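Local coordinates for protein porphyranase B (Zobellia galactanivorans, PDB 3JUU) that hydrolyses the sulfated red-algal polysaccharide porphyran, cutting the bond between beta-D-galactose and alpha-L-galactose-6-sulfate as a family GH16 glycoside hydrolase, at residues A[110-115]-A[123-128]. Numbering follows the deposited sequence.
Sequences YECEMK and STFWLI
Cys112 presses onto one face of the Phe125 ring, and the contact is tightest here. SG lies 3.5 Å from Phe125 CD2, displaced toward the rim, while Cys112 CB stands almost on the ring normal, 3.7 Å from the centroid. CG of Phe125 is anti to its backbone N (chi1 179°), which carries the ring across to strand 110-115 until CE2 comes within 3.6 Å of Glu111 C; the carbonyl O of Tyr110 lies at the ring's edge. Beside it, Leu127 and Tyr110 cross at about a right angle, Leu127 CD1 sitting over one face of the phenol ring, 4.2 Å from its centroid. Tyr110 OH is hydrogen-bonded to Tyr107 O. The looser end is Met114, whose SD stays 4.0 Å from Ser123 CB with no ring beneath it. An alanine in place of Phe125 would probably open a gap beneath Cys112 and leave its sulfur without an aromatic partner.

The strands run nearly antiparallel (167°), the segment axes approaching to 8.4 Å, and they pair with different neighbours: 108-115 with 202-210 and 264-276, 122-128 with 141-150 and 237-242. They therefore face each other across the core of the GH16 jelly-roll sandwich. Outward from this core, Glu111 OE2 accepts a hydrogen bond from Trp273 NE1, while on the far side of 123-128 Thr124 and Trp126 turn to the catalytic face, Thr124 beside Glu148, the probable proton donor, and Trp126 against Glu143, the probable nucleophile. Cohesion between the segments thus rests on sulfur-aromatic, CH-pi and apolar contacts, with polar groups hydrogen-bonded elsewhere, so the grip depends on side-chain shape behind the active-site strand.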
loop_
_atom_site.group_PDB
_atom_site.type_symbol
_atom_site.label_atom_id
_atom_site.label_comp_id
_atom_site.label_asym_id
_atom_site.label_seq_id
_atom_site.Cartn_x
_atom_site.Cartn_y
_atom_site.Cartn_z
ATOM N N TYR A 110 -3.923 0.316 -10.949
ATOM C CA TYR A 110 -3.216 1.156 -9.972
ATOM C C TYR A 110 -1.891 0.570 -9.805
ATOM O O TYR A 110 -1.780 -0.638 -9.455
ATOM C CB TYR A 110 -3.951 1.103 -8.610
ATOM C CG TYR A 110 -5.343 1.657 -8.738
ATOM C CD1 TYR A 110 -5.566 3.021 -8.447
ATOM C CD2 TYR A 110 -6.423 0.864 -9.162
ATOM C CE1 TYR A 110 -6.851 3.571 -8.597
ATOM C CE2 TYR A 110 -7.653 1.402 -9.313
ATOM C CZ TYR A 110 -7.868 2.766 -9.041
ATOM O OH TYR A 110 -9.138 3.307 -9.163
ATOM N N GLU A 111 -0.842 1.388 -10.006
ATOM C CA GLU A 111 0.498 0.831 -9.955
ATOM C C GLU A 111 1.463 1.815 -9.278
ATOM O O GLU A 111 1.240 3.015 -9.330
ATOM C CB GLU A 111 1.008 0.523 -11.372
ATOM C CG GLU A 111 0.699 1.683 -12.380
ATOM C CD GLU A 111 1.432 1.583 -13.691
ATOM O OE1 GLU A 111 2.076 0.539 -13.943
ATOM O OE2 GLU A 111 1.416 2.633 -14.420
ATOM N N CYS A 112 2.540 1.314 -8.650
ATOM C CA CYS A 112 3.600 2.195 -8.180
ATOM C C CYS A 112 4.942 1.512 -8.428
ATOM O O CYS A 112 5.020 0.291 -8.664
ATOM C CB CYS A 112 3.381 2.500 -6.665
ATOM S SG CYS A 112 3.960 1.116 -5.572
ATOM N N GLU A 113 6.043 2.283 -8.390
ATOM C CA GLU A 113 7.341 1.724 -8.448
ATOM C C GLU A 113 7.975 1.984 -7.085
ATOM O O GLU A 113 8.187 3.156 -6.736
ATOM C CB GLU A 113 8.199 2.398 -9.573
ATOM C CG GLU A 113 9.561 1.745 -9.708
ATOM C CD GLU A 113 10.270 2.246 -10.950
ATOM O OE1 GLU A 113 10.645 3.421 -10.997
ATOM O OE2 GLU A 113 10.391 1.480 -11.904
ATOM N N MET A 114 8.294 0.915 -6.353
ATOM C CA MET A 114 8.660 1.089 -4.942
ATOM C C MET A 114 9.892 0.247 -4.633
ATOM O O MET A 114 10.021 -0.920 -5.109
ATOM C CB MET A 114 7.441 0.693 -4.040
ATOM C CG MET A 114 7.614 0.848 -2.501
ATOM S SD MET A 114 6.469 -0.150 -1.459
ATOM C CE MET A 114 8.008 -0.846 -1.683
ATOM N N LYS A 115 10.754 0.801 -3.792
ATOM C CA LYS A 115 11.797 0.001 -3.163
ATOM C C LYS A 115 11.530 0.014 -1.668
ATOM O O LYS A 115 11.305 1.102 -1.061
ATOM C CB LYS A 115 13.198 0.577 -3.502
ATOM C CG LYS A 115 14.302 -0.048 -2.696
ATOM C CD LYS A 115 15.683 0.684 -2.866
ATOM C CE LYS A 115 16.355 0.438 -4.124
ATOM N NZ LYS A 115 17.578 1.352 -4.078
ATOM N N SER A 123 6.608 -1.737 4.183
ATOM C CA SER A 123 6.546 -0.876 2.993
ATOM C C SER A 123 5.350 -1.347 2.160
ATOM O O SER A 123 5.325 -2.525 1.835
ATOM C CB SER A 123 7.795 -1.097 2.155
ATOM O OG SER A 123 8.946 -0.657 2.859
ATOM N N THR A 124 4.334 -0.488 1.952
ATOM C CA THR A 124 3.057 -0.993 1.473
ATOM C C THR A 124 2.468 -0.107 0.403
ATOM O O THR A 124 2.791 1.131 0.300
ATOM C CB THR A 124 2.030 -1.114 2.631
ATOM O OG1 THR A 124 1.663 0.199 3.108
ATOM C CG2 THR A 124 2.601 -1.961 3.844
ATOM N N PHE A 125 1.557 -0.698 -0.355
ATOM C CA PHE A 125 0.835 0.058 -1.382
ATOM C C PHE A 125 -0.526 -0.660 -1.501
ATOM O O PHE A 125 -0.523 -1.905 -1.728
ATOM C CB PHE A 125 1.584 -0.114 -2.707
ATOM C CG PHE A 125 0.932 0.598 -3.876
ATOM C CD1 PHE A 125 0.520 1.954 -3.775
ATOM C CD2 PHE A 125 0.697 -0.083 -5.102
ATOM C CE1 PHE A 125 -0.077 2.600 -4.887
ATOM C CE2 PHE A 125 0.115 0.567 -6.224
ATOM C CZ PHE A 125 -0.312 1.876 -6.125
ATOM N N TRP A 126 -1.628 0.066 -1.278
ATOM C CA TRP A 126 -2.949 -0.592 -1.098
ATOM C C TRP A 126 -4.101 0.373 -1.306
ATOM O O TRP A 126 -3.861 1.610 -1.451
ATOM C CB TRP A 126 -3.050 -1.386 0.223
ATOM C CG TRP A 126 -2.650 -0.626 1.523
ATOM C CD1 TRP A 126 -1.372 -0.243 1.855
ATOM C CD2 TRP A 126 -3.509 -0.167 2.573
ATOM N NE1 TRP A 126 -1.400 0.384 3.105
ATOM C CE2 TRP A 126 -2.684 0.434 3.561
ATOM C CE3 TRP A 126 -4.902 -0.288 2.825
ATOM C CZ2 TRP A 126 -3.188 1.046 4.743
ATOM C CZ3 TRP A 126 -5.431 0.262 4.024
ATOM C CH2 TRP A 126 -4.553 0.920 5.002
ATOM N N LEU A 127 -5.322 -0.185 -1.300
ATOM C CA LEU A 127 -6.554 0.597 -1.511
ATOM C C LEU A 127 -7.467 0.208 -0.397
ATOM O O LEU A 127 -7.501 -0.980 -0.012
ATOM C CB LEU A 127 -7.239 0.127 -2.860
ATOM C CG LEU A 127 -6.502 0.700 -4.100
ATOM C CD1 LEU A 127 -6.669 -0.152 -5.400
ATOM C CD2 LEU A 127 -7.037 2.119 -4.336
ATOM N N ILE A 128 -8.264 1.143 0.114
ATOM C CA ILE A 128 -9.304 0.759 1.073
ATOM C C ILE A 128 -10.481 1.703 0.833
ATOM O O ILE A 128 -10.294 2.829 0.413
ATOM C CB ILE A 128 -8.717 0.744 2.566
ATOM C CG1 ILE A 128 -9.703 0.134 3.563
ATOM C CG2 ILE A 128 -8.324 2.213 2.995
ATOM C CD1 ILE A 128 -9.169 -0.134 4.910
#